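Local coordinates for 3-dehydroshikimate dehydratase (Pseudomonas putida, PDB 5HMQ), which catalyses the metal-dependent dehydration of 3-dehydroshikimate to protocatechuate, an intermediate shared by quinate and shikimate degradation, at residues Arg82-Phe87 with Gly127-Arg132; Leu114-Leu119 with Val154-His159; Pro17-Ala22 with Glu35-Tyr40; Gln149-Val154 with Arg182-Asp187; Ala137-Arg142 with Leu172-Asp177. One frame throughout, in Å; residues are numbered along the deposited sequence.

Contact 1: residues Arg82-Phe87 with Gly127-Arg132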
# COMPACT_ATOMS: atom_id res chain seq x y z
N ARG C 82 7.68 28.43 -26.00
CA ARG C 82 7.62 27.39 -24.98
C ARG C 82 8.67 26.31 -25.23
O ARG C 82 9.32 25.83 -24.29
CB ARG C 82 6.21 26.80 -24.93
CG ARG C 82 6.02 25.64 -23.97
CD ARG C 82 4.54 25.36 -23.74
NE ARG C 82 3.82 25.03 -24.97
CZ ARG C 82 3.50 23.80 -25.35
NH1 ARG C 82 3.84 22.76 -24.60
NH2 ARG C 82 2.85 23.61 -26.49
N ALA C 83 8.87 25.93 -26.50
CA ALA C 83 9.90 24.96 -26.83
C ALA C 83 11.29 25.47 -26.45
O ALA C 83 12.11 24.73 -25.91
CB ALA C 83 9.84 24.61 -28.31
N GLU C 84 11.56 26.75 -26.73
CA GLU C 84 12.87 27.31 -26.41
C GLU C 84 13.12 27.33 -24.90
O GLU C 84 14.25 27.11 -24.45
CB GLU C 84 13.01 28.72 -26.99
CG GLU C 84 13.06 28.77 -28.51
CD GLU C 84 14.34 28.19 -29.08
OE1 GLU C 84 15.39 28.31 -28.41
OE2 GLU C 84 14.31 27.63 -30.20
N ARG C 85 12.08 27.60 -24.11
CA ARG C 85 12.22 27.54 -22.66
C ARG C 85 12.54 26.12 -22.19
O ARG C 85 13.34 25.93 -21.27
CB ARG C 85 10.95 28.06 -21.97
CG ARG C 85 10.72 29.55 -22.16
CD ARG C 85 9.67 30.08 -21.19
NE ARG C 85 8.40 29.38 -21.30
CZ ARG C 85 7.42 29.73 -22.14
NH1 ARG C 85 7.58 30.76 -22.95
NH2 ARG C 85 6.30 29.03 -22.17
N LYS C 86 11.93 25.12 -22.82
CA LYS C 86 12.26 23.74 -22.47
C LYS C 86 13.69 23.41 -22.89
O LYS C 86 14.41 22.72 -22.16
CB LYS C 86 11.27 22.77 -23.11
CG LYS C 86 9.82 23.04 -22.72
CD LYS C 86 9.67 23.30 -21.23
CE LYS C 86 8.31 23.92 -20.91
NZ LYS C 86 8.20 24.34 -19.48
N PHE C 87 14.12 23.89 -24.06
CA PHE C 87 15.51 23.74 -24.47
C PHE C 87 16.46 24.34 -23.44
O PHE C 87 17.46 23.71 -23.07
CB PHE C 87 15.73 24.40 -25.84
CG PHE C 87 14.99 23.73 -26.96
CD1 PHE C 87 14.59 22.41 -26.87
CD2 PHE C 87 14.68 24.43 -28.12
CE1 PHE C 87 13.90 21.80 -27.90
CE2 PHE C 87 14.00 23.83 -29.16
CZ PHE C 87 13.61 22.51 -29.05
N GLY C 127 17.58 21.03 -33.47
CA GLY C 127 18.89 20.78 -34.07
C GLY C 127 19.82 21.97 -33.97
O GLY C 127 21.02 21.80 -33.72
N LYS C 128 19.29 23.18 -34.14
CA LYS C 128 20.11 24.38 -34.05
C LYS C 128 20.80 24.48 -32.69
O LYS C 128 21.97 24.87 -32.61
CB LYS C 128 19.25 25.61 -34.32
CG LYS C 128 19.95 26.94 -34.14
CD LYS C 128 19.04 28.08 -34.56
CE LYS C 128 19.69 29.43 -34.36
NZ LYS C 128 18.75 30.53 -34.72
N ARG C 129 20.09 24.14 -31.62
CA ARG C 129 20.65 24.22 -30.28
C ARG C 129 21.38 22.95 -29.86
O ARG C 129 21.83 22.86 -28.72
CB ARG C 129 19.54 24.56 -29.28
CG ARG C 129 18.98 25.96 -29.53
CD ARG C 129 18.06 26.41 -28.43
NE ARG C 129 18.73 26.42 -27.13
CZ ARG C 129 18.20 26.95 -26.04
NH1 ARG C 129 17.00 27.52 -26.09
NH2 ARG C 129 18.87 26.92 -24.89
N GLY C 130 21.50 21.97 -30.76
CA GLY C 130 22.18 20.73 -30.42
C GLY C 130 21.33 19.76 -29.63
O GLY C 130 21.88 18.98 -28.84
N LEU C 131 20.02 19.77 -29.84
CA LEU C 131 19.08 18.94 -29.11
C LEU C 131 18.27 18.10 -30.09
O LEU C 131 18.34 18.28 -31.31
CB LEU C 131 18.17 19.79 -28.22
CG LEU C 131 18.94 20.75 -27.30
CD1 LEU C 131 17.99 21.69 -26.56
CD2 LEU C 131 19.82 19.99 -26.31
N ARG C 132 17.48 17.18 -29.54
CA ARG C 132 16.75 16.20 -30.32
C ARG C 132 15.29 16.16 -29.89
O ARG C 132 14.96 16.33 -28.72
CB ARG C 132 17.41 14.83 -30.15
CG ARG C 132 18.82 14.77 -30.72
CD ARG C 132 19.63 13.62 -30.13
NE ARG C 132 19.02 12.31 -30.29
CZ ARG C 132 19.03 11.38 -29.34
NH1 ARG C 132 19.61 11.63 -28.17
NH2 ARG C 132 18.46 10.20 -29.56
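Arg129, where helix 112-128 runs out into a Schellman motif at Gly130, reaches over to helix 76-93 and sets its guanidinium against Glu84 and Phe87. A bend at chi3 (58°) turns the arginine tip, and Glu84, folded at chi2, brings OE1 to meet it. Arg129 NH1 donates to Glu84 OE1 at 2.9 Å in a fairly straight bond; the oxygen lies in the guanidinium plane and is met on its anti side, 29° out of the carboxylate plane. Carboxylate and guanidinium planes are 19° apart. Phe87 CB covers one guanidinium face, 3.4 Å from Arg129 NH1, while the phenyl ring stands steeply to that group and is not stacked on it. Beside the salt bridge, Phe87 CD1 packs on Leu131 CD1 at 3.5 Å. Arg129 NH2 forms a salt bridge with Asp88 and a hydrogen bond to Gln91, and Glu84 OE2 bonds His125 ND1. One guanidinium thus serves two carboxylates of the same helix, which would balance its charge and, with Gln91, probably hold its orientation.

Contact 2: residues Leu114-Leu119 with Val154-His159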
# COMPACT_ATOMS: atom_id res chain seq x y z
N LEU C 114 0.90 19.92 -43.10
CA LEU C 114 1.10 20.93 -42.06
C LEU C 114 1.77 20.33 -40.83
O LEU C 114 2.64 20.96 -40.22
CB LEU C 114 -0.22 21.58 -41.69
CG LEU C 114 -0.16 22.54 -40.50
CD1 LEU C 114 -0.77 23.89 -40.84
CD2 LEU C 114 -0.86 21.93 -39.30
N LEU C 115 1.39 19.10 -40.46
CA LEU C 115 2.06 18.42 -39.36
C LEU C 115 3.52 18.16 -39.69
O LEU C 115 4.40 18.31 -38.83
CB LEU C 115 1.34 17.12 -39.03
CG LEU C 115 -0.14 17.21 -38.67
CD1 LEU C 115 -0.65 15.87 -38.17
CD2 LEU C 115 -0.39 18.30 -37.63
N VAL C 116 3.81 17.77 -40.94
CA VAL C 116 5.19 17.59 -41.37
C VAL C 116 5.96 18.89 -41.21
O VAL C 116 7.08 18.91 -40.68
CB VAL C 116 5.23 17.09 -42.83
CG1 VAL C 116 6.66 17.09 -43.35
CG2 VAL C 116 4.62 15.70 -42.92
N ASP C 117 5.37 20.01 -41.65
CA ASP C 117 6.05 21.30 -41.54
C ASP C 117 6.29 21.68 -40.08
O ASP C 117 7.38 22.14 -39.73
CB ASP C 117 5.24 22.38 -42.25
CG ASP C 117 5.11 22.13 -43.75
OD1 ASP C 117 5.94 21.37 -44.30
OD2 ASP C 117 4.19 22.70 -44.37
N ASP C 118 5.28 21.49 -39.23
CA ASP C 118 5.42 21.83 -37.82
C ASP C 118 6.50 20.98 -37.15
O ASP C 118 7.34 21.50 -36.40
CB ASP C 118 4.08 21.65 -37.10
CG ASP C 118 3.12 22.80 -37.36
OD1 ASP C 118 3.51 23.78 -38.02
OD2 ASP C 118 1.96 22.72 -36.89
N LEU C 119 6.49 19.67 -37.40
CA LEU C 119 7.48 18.80 -36.77
C LEU C 119 8.89 19.09 -37.26
O LEU C 119 9.84 19.11 -36.47
CB LEU C 119 7.11 17.33 -37.00
CG LEU C 119 5.85 16.84 -36.28
CD1 LEU C 119 5.42 15.48 -36.79
CD2 LEU C 119 6.06 16.81 -34.77
N VAL C 154 7.57 11.63 -39.28
CA VAL C 154 8.99 11.80 -39.01
C VAL C 154 9.81 11.54 -40.27
O VAL C 154 10.78 12.25 -40.56
CB VAL C 154 9.43 10.89 -37.84
CG1 VAL C 154 10.94 10.87 -37.71
CG2 VAL C 154 8.79 11.37 -36.54
N ARG C 155 9.43 10.52 -41.04
CA ARG C 155 10.14 10.21 -42.27
C ARG C 155 10.04 11.36 -43.27
O ARG C 155 11.04 11.77 -43.87
CB ARG C 155 9.60 8.92 -42.88
CG ARG C 155 10.30 8.46 -44.14
CD ARG C 155 9.62 7.22 -44.71
NE ARG C 155 8.18 7.40 -44.85
CZ ARG C 155 7.60 8.10 -45.82
NH1 ARG C 155 8.35 8.69 -46.75
NH2 ARG C 155 6.28 8.21 -45.87
N GLN C 156 8.83 11.90 -43.45
CA GLN C 156 8.65 12.99 -44.40
C GLN C 156 9.37 14.26 -43.94
O GLN C 156 9.90 15.01 -44.77
CB GLN C 156 7.16 13.28 -44.60
CG GLN C 156 6.38 12.14 -45.24
CD GLN C 156 4.95 12.52 -45.55
OE1 GLN C 156 4.69 13.52 -46.21
NE2 GLN C 156 4.01 11.73 -45.05
N ALA C 157 9.39 14.52 -42.63
CA ALA C 157 10.08 15.71 -42.14
C ALA C 157 11.58 15.62 -42.40
O ALA C 157 12.22 16.63 -42.72
CB ALA C 157 9.79 15.91 -40.65
N ASP C 158 12.15 14.43 -42.25
CA ASP C 158 13.51 14.12 -42.71
C ASP C 158 14.54 15.08 -42.12
O ASP C 158 15.24 15.81 -42.82
CB ASP C 158 13.57 14.12 -44.24
CG ASP C 158 14.86 13.54 -44.78
OD1 ASP C 158 15.43 12.64 -44.13
OD2 ASP C 158 15.31 14.00 -45.86
N HIS C 159 14.63 15.07 -40.79
CA HIS C 159 15.60 15.89 -40.08
C HIS C 159 16.31 15.01 -39.06
O HIS C 159 15.64 14.30 -38.29
CB HIS C 159 14.92 17.08 -39.41
CG HIS C 159 15.87 18.16 -38.99
ND1 HIS C 159 16.76 18.01 -37.94
CD2 HIS C 159 16.07 19.41 -39.47
CE1 HIS C 159 17.46 19.12 -37.80
NE2 HIS C 159 17.06 19.98 -38.72
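Val116 on helix 112-128 packs against Gln156 and Ala157 near the C-terminal end of helix 147-157, two neighbouring helices of the outer layer of the TIM barrel. They come close: the CA atoms of Val116 and Ala157 are 5.3 Å apart, a spacing that the small alanine side chain allows. Gln156 is the side chain to follow. Its CB sits at the fork of the valine, 3.9 Å from Val116 CG2 and 4.0 Å from Val116 CG1. From there CG leads on to the amide, the chain extended (chi2 -174°) and crossing the valine at about a right angle, and Gln156 CD passes 4.1 Å from Val116 CG2. At the tip, OE1 rests 3.9 Å from the same Val116 CG2, a van der Waals touch, while NE2 takes the polar role by bonding Asn152 OD1 one turn back and Glu112 OE2 on the facing helix. The amide therefore joins the two helices at the edge of the contact, where the aliphatic part ends. Deeper in, Leu153 packs on Val116 and Leu119, and both Leu119 and Ala157 rest on Leu162 of strand 162-167, tying the helix pair to the barrel wall. The other valine branch, CG1, stands anti to its own backbone nitrogen (chi1 172°) and rests against the last turn of the partner helix, where Val116 CG1 lies 3.8 Å from Ala157 N.

Contact 3: residues Pro17-Ala22 with Glu35-Tyr40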
# COMPACT_ATOMS: atom_id res chain seq x y z
N PRO C 17 15.01 13.91 -5.04
CA PRO C 17 16.25 13.25 -4.58
C PRO C 17 16.03 11.80 -4.16
O PRO C 17 16.89 10.95 -4.43
CB PRO C 17 16.70 14.12 -3.41
CG PRO C 17 16.14 15.46 -3.71
CD PRO C 17 14.80 15.19 -4.32
N GLU C 18 14.91 11.51 -3.49
CA GLU C 18 14.63 10.13 -3.10
C GLU C 18 14.47 9.23 -4.32
O GLU C 18 14.96 8.10 -4.33
CB GLU C 18 13.37 10.09 -2.23
CG GLU C 18 13.60 10.52 -0.79
CD GLU C 18 12.31 10.88 -0.08
OE1 GLU C 18 11.23 10.77 -0.70
OE2 GLU C 18 12.37 11.28 1.11
N LYS C 19 13.79 9.72 -5.36
CA LYS C 19 13.63 8.94 -6.58
C LYS C 19 14.98 8.68 -7.24
O LYS C 19 15.29 7.54 -7.61
CB LYS C 19 12.68 9.65 -7.55
CG LYS C 19 11.24 9.74 -7.07
CD LYS C 19 10.35 10.40 -8.12
CE LYS C 19 8.92 10.54 -7.62
NZ LYS C 19 7.99 11.04 -8.68
N LEU C 20 15.80 9.72 -7.38
CA LEU C 20 17.07 9.57 -8.08
C LEU C 20 18.00 8.62 -7.34
O LEU C 20 18.71 7.82 -7.96
CB LEU C 20 17.75 10.93 -8.26
CG LEU C 20 17.01 11.96 -9.11
CD1 LEU C 20 17.75 13.29 -9.07
CD2 LEU C 20 16.87 11.47 -10.54
N GLU C 21 18.01 8.68 -6.00
CA GLU C 21 18.83 7.73 -5.25
C GLU C 21 18.31 6.31 -5.39
O GLU C 21 19.11 5.38 -5.56
CB GLU C 21 18.92 8.13 -3.77
CG GLU C 21 19.75 9.38 -3.55
CD GLU C 21 19.65 9.89 -2.11
OE1 GLU C 21 19.07 9.18 -1.27
OE2 GLU C 21 20.21 10.96 -1.83
N ALA C 22 17.00 6.12 -5.33
CA ALA C 22 16.44 4.78 -5.52
C ALA C 22 16.73 4.25 -6.92
O ALA C 22 17.05 3.07 -7.10
CB ALA C 22 14.93 4.79 -5.25
N GLU C 35 8.63 16.47 -15.95
CA GLU C 35 8.72 17.90 -15.68
C GLU C 35 8.02 18.27 -14.38
O GLU C 35 8.50 19.15 -13.64
CB GLU C 35 8.12 18.71 -16.83
CG GLU C 35 8.24 20.21 -16.61
CD GLU C 35 7.81 21.02 -17.81
OE1 GLU C 35 6.99 20.53 -18.61
OE2 GLU C 35 8.29 22.17 -17.95
N ASN C 36 6.89 17.63 -14.08
CA ASN C 36 6.16 17.95 -12.85
C ASN C 36 7.01 17.69 -11.61
O ASN C 36 6.85 18.36 -10.59
CB ASN C 36 4.85 17.16 -12.78
CG ASN C 36 3.84 17.80 -11.85
OD1 ASN C 36 3.64 19.01 -11.85
ND2 ASN C 36 3.19 16.97 -11.03
N ASP C 37 7.91 16.70 -11.68
CA ASP C 37 8.81 16.44 -10.56
C ASP C 37 9.78 17.59 -10.33
O ASP C 37 10.10 17.92 -9.18
CB ASP C 37 9.56 15.13 -10.79
CG ASP C 37 8.69 13.91 -10.59
OD1 ASP C 37 7.92 13.88 -9.61
OD2 ASP C 37 8.76 12.98 -11.42
N LEU C 38 10.26 18.22 -11.41
CA LEU C 38 11.09 19.41 -11.26
C LEU C 38 10.32 20.54 -10.61
O LEU C 38 10.87 21.31 -9.81
CB LEU C 38 11.62 19.87 -12.62
CG LEU C 38 12.83 19.17 -13.24
CD1 LEU C 38 13.26 19.90 -14.49
CD2 LEU C 38 13.97 19.08 -12.24
N LEU C 39 9.03 20.67 -10.94
CA LEU C 39 8.23 21.78 -10.45
C LEU C 39 8.12 21.77 -8.93
O LEU C 39 8.08 22.83 -8.30
CB LEU C 39 6.84 21.73 -11.09
CG LEU C 39 5.91 22.93 -10.94
CD1 LEU C 39 6.54 24.16 -11.57
CD2 LEU C 39 4.57 22.62 -11.59
N TYR C 40 8.09 20.58 -8.33
CA TYR C 40 7.99 20.43 -6.89
C TYR C 40 9.34 20.35 -6.20
O TYR C 40 9.39 20.36 -4.96
CB TYR C 40 7.16 19.18 -6.56
CG TYR C 40 5.68 19.38 -6.79
CD1 TYR C 40 5.15 19.40 -8.07
CD2 TYR C 40 4.80 19.52 -5.72
CE1 TYR C 40 3.80 19.58 -8.29
CE2 TYR C 40 3.45 19.69 -5.92
CZ TYR C 40 2.95 19.73 -7.21
OH TYR C 40 1.60 19.90 -7.42
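In the first beta-alpha units of the TIM barrel, Lys19 of helix 16-25 and Asp37 of helix 35-40 form a salt bridge that is the only contact between segments 17-22 and 35-40. The CA atoms of these two residues, the nearest pair, are 9.8 Å from each other, and the lysine covers most of that gap with a chain extended beyond CG (chi2 -177°, chi3 -178°). Lys19 NZ donates to Asp37 OD1 at 3.0 Å, arriving from above the carboxylate plane, 37° out of it; Asp37 OD2 is farther from Lys19 NZ, at 3.4 Å. The two side chains cross at about a right angle and meet at their ends, the ammonium group and the carboxylate. Three acceptors grip that nitrogen, because it also bonds the carbonyl oxygens of Thr9 and Leu12, while Asp37 OD2 bonds Thr9 OG1. Both charged groups thereby hold the loop that follows strand 6-8. The Asp37 side chain is about 10 Å from that of Glu241, a ligand of the catalytic metal, so the bridge lies outside the metal's first shell. Around it, Leu20 leans on helix 45-55 and strand 30-34, Ala22 on helix 252-276, and Leu38 on strands 30-34 and 58-66, whereas Tyr40 faces the second subunit.

Contact 4: residues Gln149-Val154 with Arg182-Asp187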
# COMPACT_ATOMS: atom_id res chain seq x y z
N GLN C 149 1.72 6.30 -37.92
CA GLN C 149 1.54 7.70 -38.29
C GLN C 149 2.73 8.54 -37.85
O GLN C 149 3.13 9.48 -38.56
CB GLN C 149 0.25 8.25 -37.69
CG GLN C 149 -1.02 7.61 -38.24
CD GLN C 149 -2.23 7.93 -37.39
OE1 GLN C 149 -2.35 7.45 -36.26
NE2 GLN C 149 -3.14 8.73 -37.93
N VAL C 150 3.29 8.24 -36.68
CA VAL C 150 4.47 8.97 -36.21
C VAL C 150 5.62 8.82 -37.19
O VAL C 150 6.24 9.80 -37.61
CB VAL C 150 4.87 8.49 -34.80
CG1 VAL C 150 6.30 8.92 -34.48
CG2 VAL C 150 3.91 9.05 -33.77
N TRP C 151 5.92 7.58 -37.58
CA TRP C 151 7.01 7.34 -38.52
C TRP C 151 6.72 7.98 -39.87
O TRP C 151 7.63 8.49 -40.53
CB TRP C 151 7.27 5.84 -38.67
CG TRP C 151 8.21 5.51 -39.79
CD1 TRP C 151 7.97 4.65 -40.82
CD2 TRP C 151 9.52 6.05 -40.00
NE1 TRP C 151 9.06 4.61 -41.66
CE2 TRP C 151 10.03 5.46 -41.18
CE3 TRP C 151 10.32 6.97 -39.31
CZ2 TRP C 151 11.29 5.76 -41.68
CZ3 TRP C 151 11.58 7.26 -39.81
CH2 TRP C 151 12.05 6.66 -40.98
N ASN C 152 5.45 7.96 -40.30
CA ASN C 152 5.08 8.61 -41.55
C ASN C 152 5.47 10.09 -41.53
O ASN C 152 6.06 10.60 -42.48
CB ASN C 152 3.58 8.46 -41.80
CG ASN C 152 3.15 9.02 -43.15
OD1 ASN C 152 3.98 9.40 -43.97
ND2 ASN C 152 1.84 9.10 -43.37
N LEU C 153 5.14 10.78 -40.44
CA LEU C 153 5.45 12.21 -40.35
C LEU C 153 6.94 12.44 -40.13
O LEU C 153 7.52 13.36 -40.72
CB LEU C 153 4.63 12.85 -39.23
CG LEU C 153 3.10 12.77 -39.39
CD1 LEU C 153 2.40 13.34 -38.17
CD2 LEU C 153 2.66 13.49 -40.65
N VAL C 154 7.57 11.63 -39.28
CA VAL C 154 8.99 11.80 -39.01
C VAL C 154 9.81 11.54 -40.27
O VAL C 154 10.78 12.25 -40.56
CB VAL C 154 9.43 10.89 -37.84
CG1 VAL C 154 10.94 10.87 -37.71
CG2 VAL C 154 8.79 11.37 -36.54
N ARG C 182 10.12 -2.98 -37.67
CA ARG C 182 11.39 -3.40 -38.27
C ARG C 182 11.73 -2.63 -39.54
O ARG C 182 12.90 -2.58 -39.92
CB ARG C 182 11.43 -4.91 -38.53
CG ARG C 182 10.26 -5.51 -39.28
CD ARG C 182 10.47 -7.01 -39.41
NE ARG C 182 10.62 -7.68 -38.12
CZ ARG C 182 9.64 -8.23 -37.41
NH1 ARG C 182 8.39 -8.20 -37.87
NH2 ARG C 182 9.91 -8.81 -36.25
N ASP C 183 10.74 -2.02 -40.21
CA ASP C 183 11.04 -1.25 -41.41
C ASP C 183 11.49 0.17 -41.10
O ASP C 183 11.82 0.92 -42.03
CB ASP C 183 9.82 -1.20 -42.33
CG ASP C 183 9.35 -2.57 -42.76
OD1 ASP C 183 10.19 -3.49 -42.83
OD2 ASP C 183 8.14 -2.72 -43.04
N ILE C 184 11.51 0.57 -39.83
CA ILE C 184 12.01 1.88 -39.42
C ILE C 184 13.51 1.79 -39.23
O ILE C 184 13.99 0.89 -38.52
CB ILE C 184 11.31 2.37 -38.15
CG1 ILE C 184 9.79 2.41 -38.34
CG2 ILE C 184 11.83 3.75 -37.75
CD1 ILE C 184 9.03 2.85 -37.11
N PRO C 185 14.30 2.69 -39.82
CA PRO C 185 15.75 2.67 -39.57
C PRO C 185 16.06 2.81 -38.09
O PRO C 185 15.50 3.66 -37.39
CB PRO C 185 16.26 3.88 -40.37
CG PRO C 185 15.23 4.08 -41.44
CD PRO C 185 13.92 3.69 -40.82
N GLY C 186 16.96 1.94 -37.61
CA GLY C 186 17.29 1.91 -36.20
C GLY C 186 17.67 3.26 -35.63
O GLY C 186 17.38 3.56 -34.47
N ASP C 187 18.33 4.10 -36.43
CA ASP C 187 18.79 5.39 -35.94
C ASP C 187 17.69 6.45 -35.90
O ASP C 187 17.91 7.53 -35.34
CB ASP C 187 19.96 5.90 -36.79
CG ASP C 187 19.55 6.20 -38.22
OD1 ASP C 187 18.57 5.59 -38.71
OD2 ASP C 187 20.19 7.05 -38.86
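Trp151 of helix 147-157 meets Ile184 and Pro185 in the loop that leads to strand 189-194. The clearest interaction is a CH-pi contact: Ile184 CG1 stands 3.8 Å from the centroid of the five-membered ring of Trp151, only 11° off the ring normal. The indole is carried out to this position with CG anti to the backbone nitrogen (chi1 170°). Plain apolar contacts surround the CH-pi pair. Ile184 CG2 covers the same face nearer the six-membered ring, 3.9 Å from Trp151 CE3, and Ile184 CD1 reaches back to Trp151 CB at 3.8 Å, so three isoleucine carbons spread along the tryptophan. Pro185 takes the far end, its CD 3.5 Å from Trp151 CZ2 and just as near CH2, at an oblique approach. Trp151 also touches Val164 of strand 162-167 and Lys188. The arrangement belongs to the outer shell of the TIM barrel, where a helix that follows one strand packs against the connection running into a strand two places further round.

Contact 5: residues Ala137-Arg142 with Leu172-Asp177; sequences ALAWGR and LSLKGD
Ala139 points its methyl group into the corner made by Ser173 and Leu174. The closest touch is Ala139 CB to Leu174 CD1, 3.7 Å, and the same leucine methyl lies 3.8 Å from Ala139 CA. The other branch takes the backbone side, Leu174 CD2 standing 4.0 Å from Ala139 O, so the isobutyl group lies over the alanine with both methyls. Ser173 closes the corner with OG 3.9 Å from Ala139 CB, a van der Waals touch. With chi1 at 64° that hydroxyl bonds Phe169 O, four residues back in helix 168-172. Two turns present these residues. Ala139 is in a type I beta turn closed by Gly141 N to Leu138 O at 2.9 Å. Ser173 and Leu174 are the middle residues of another, closed by Lys175 N to Leu172 O at 3.0 Å; Lys175, with positive phi, is the C-prime residue of the Schellman motif that ends helix 168-172. Further out, Val204 of helix 204-211 touches both Ala139 and Ser173, and His170 also packs on Ala139. The Ser173 side chain is about 7 Å from that of Asp167, and that of Ala139 about 9 Å from that of Glu136, both ligands of the catalytic metal. Here two neighbouring loops pack together at the C-terminal ends of the strands, the rim on which TIM-barrel enzymes carry their active sites.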
# COMPACT_ATOMS: atom_id res chain seq x y z
N ALA C 137 3.27 9.04 -30.12
CA ALA C 137 1.82 9.05 -30.33
C ALA C 137 1.12 8.62 -29.05
O ALA C 137 1.38 7.53 -28.53
CB ALA C 137 1.43 8.13 -31.48
N LEU C 138 0.24 9.48 -28.54
CA LEU C 138 -0.68 9.06 -27.50
C LEU C 138 -1.82 8.27 -28.14
O LEU C 138 -2.31 8.63 -29.21
CB LEU C 138 -1.23 10.27 -26.75
CG LEU C 138 -0.19 11.16 -26.06
CD1 LEU C 138 -0.85 12.36 -25.42
CD2 LEU C 138 0.61 10.36 -25.04
N ALA C 139 -2.23 7.19 -27.47
CA ALA C 139 -3.31 6.36 -28.00
C ALA C 139 -4.61 7.13 -28.18
O ALA C 139 -5.48 6.69 -28.94
CB ALA C 139 -3.55 5.16 -27.09
N TRP C 140 -4.76 8.28 -27.52
CA TRP C 140 -5.94 9.13 -27.66
C TRP C 140 -5.63 10.43 -28.39
O TRP C 140 -6.35 11.42 -28.22
CB TRP C 140 -6.54 9.42 -26.28
CG TRP C 140 -5.55 9.97 -25.31
CD1 TRP C 140 -5.26 11.28 -25.07
CD2 TRP C 140 -4.69 9.21 -24.44
NE1 TRP C 140 -4.29 11.39 -24.11
CE2 TRP C 140 -3.92 10.13 -23.71
CE3 TRP C 140 -4.51 7.84 -24.21
CZ2 TRP C 140 -2.98 9.73 -22.76
CZ3 TRP C 140 -3.58 7.44 -23.27
CH2 TRP C 140 -2.83 8.38 -22.55
N GLY C 141 -4.57 10.45 -29.20
CA GLY C 141 -4.26 11.64 -29.97
C GLY C 141 -5.37 12.01 -30.93
O GLY C 141 -6.05 11.14 -31.49
N ARG C 142 -5.55 13.31 -31.13
CA ARG C 142 -6.63 13.79 -31.99
C ARG C 142 -6.42 13.38 -33.45
O ARG C 142 -7.37 12.94 -34.11
CB ARG C 142 -6.75 15.31 -31.88
CG ARG C 142 -7.83 15.87 -32.77
CD ARG C 142 -9.22 15.62 -32.23
NE ARG C 142 -10.22 16.33 -33.03
CZ ARG C 142 -10.62 15.93 -34.23
NH1 ARG C 142 -10.11 14.83 -34.78
NH2 ARG C 142 -11.53 16.63 -34.89
N LEU C 172 0.06 -1.26 -27.85
CA LEU C 172 -0.65 -2.50 -27.57
C LEU C 172 -2.04 -2.29 -26.98
O LEU C 172 -2.88 -3.19 -27.10
CB LEU C 172 0.18 -3.38 -26.63
CG LEU C 172 1.52 -3.86 -27.20
CD1 LEU C 172 2.21 -4.83 -26.24
CD2 LEU C 172 1.33 -4.50 -28.56
N SER C 173 -2.31 -1.13 -26.37
CA SER C 173 -3.66 -0.88 -25.86
C SER C 173 -4.67 -0.74 -26.98
O SER C 173 -5.85 -1.05 -26.80
CB SER C 173 -3.67 0.38 -24.99
OG SER C 173 -3.35 1.53 -25.75
N LEU C 174 -4.23 -0.28 -28.15
CA LEU C 174 -5.05 -0.22 -29.34
C LEU C 174 -4.96 -1.49 -30.17
O LEU C 174 -5.43 -1.51 -31.31
CB LEU C 174 -4.66 0.98 -30.20
CG LEU C 174 -4.71 2.34 -29.50
CD1 LEU C 174 -3.95 3.38 -30.31
CD2 LEU C 174 -6.15 2.78 -29.32
N LYS C 175 -4.35 -2.55 -29.63
CA LYS C 175 -4.11 -3.80 -30.35
C LYS C 175 -3.31 -3.58 -31.62
O LYS C 175 -3.51 -4.26 -32.63
CB LYS C 175 -5.42 -4.53 -30.66
CG LYS C 175 -6.17 -5.03 -29.43
CD LYS C 175 -7.50 -5.65 -29.80
CE LYS C 175 -8.25 -6.14 -28.57
NZ LYS C 175 -7.55 -7.26 -27.89
N GLY C 176 -2.40 -2.61 -31.60
CA GLY C 176 -1.58 -2.34 -32.76
C GLY C 176 -0.59 -3.46 -33.03
O GLY C 176 -0.16 -4.17 -32.12
N ASP C 177 -0.23 -3.62 -34.30
CA ASP C 177 0.71 -4.65 -34.71
C ASP C 177 2.11 -4.04 -34.72
O ASP C 177 2.39 -3.17 -35.55
CB ASP C 177 0.35 -5.18 -36.10
CG ASP C 177 1.10 -6.45 -36.46
OD1 ASP C 177 2.16 -6.73 -35.85
OD2 ASP C 177 0.63 -7.18 -37.36

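From the N terminus, contact 3 closes first, bracketing strand 30-34 between two helices, and it is in series with all the others. Contact 1 opens next on helix 76-93, and contact 2 crosses it, both using helix 112-128. Contacts 5 and 4 each cross contact 2 and also cross each other, so the segments interlock round the barrel and none nests inside another. Contacts 2 and 4 share helix 147-157 and Val154, and Leu153 of contact 4 packs on Leu115, Val116 and Leu119 of contact 2. Contact 4 touches contact 5 through Val150 and Ala137, and contact 1 reaches contact 3 by the salt bridge from Lys86 to Glu35. Contacts 1, 2 and 4 tie the outer layer, contact 3 joins the first helices, and contact 5 lies on the catalytic rim.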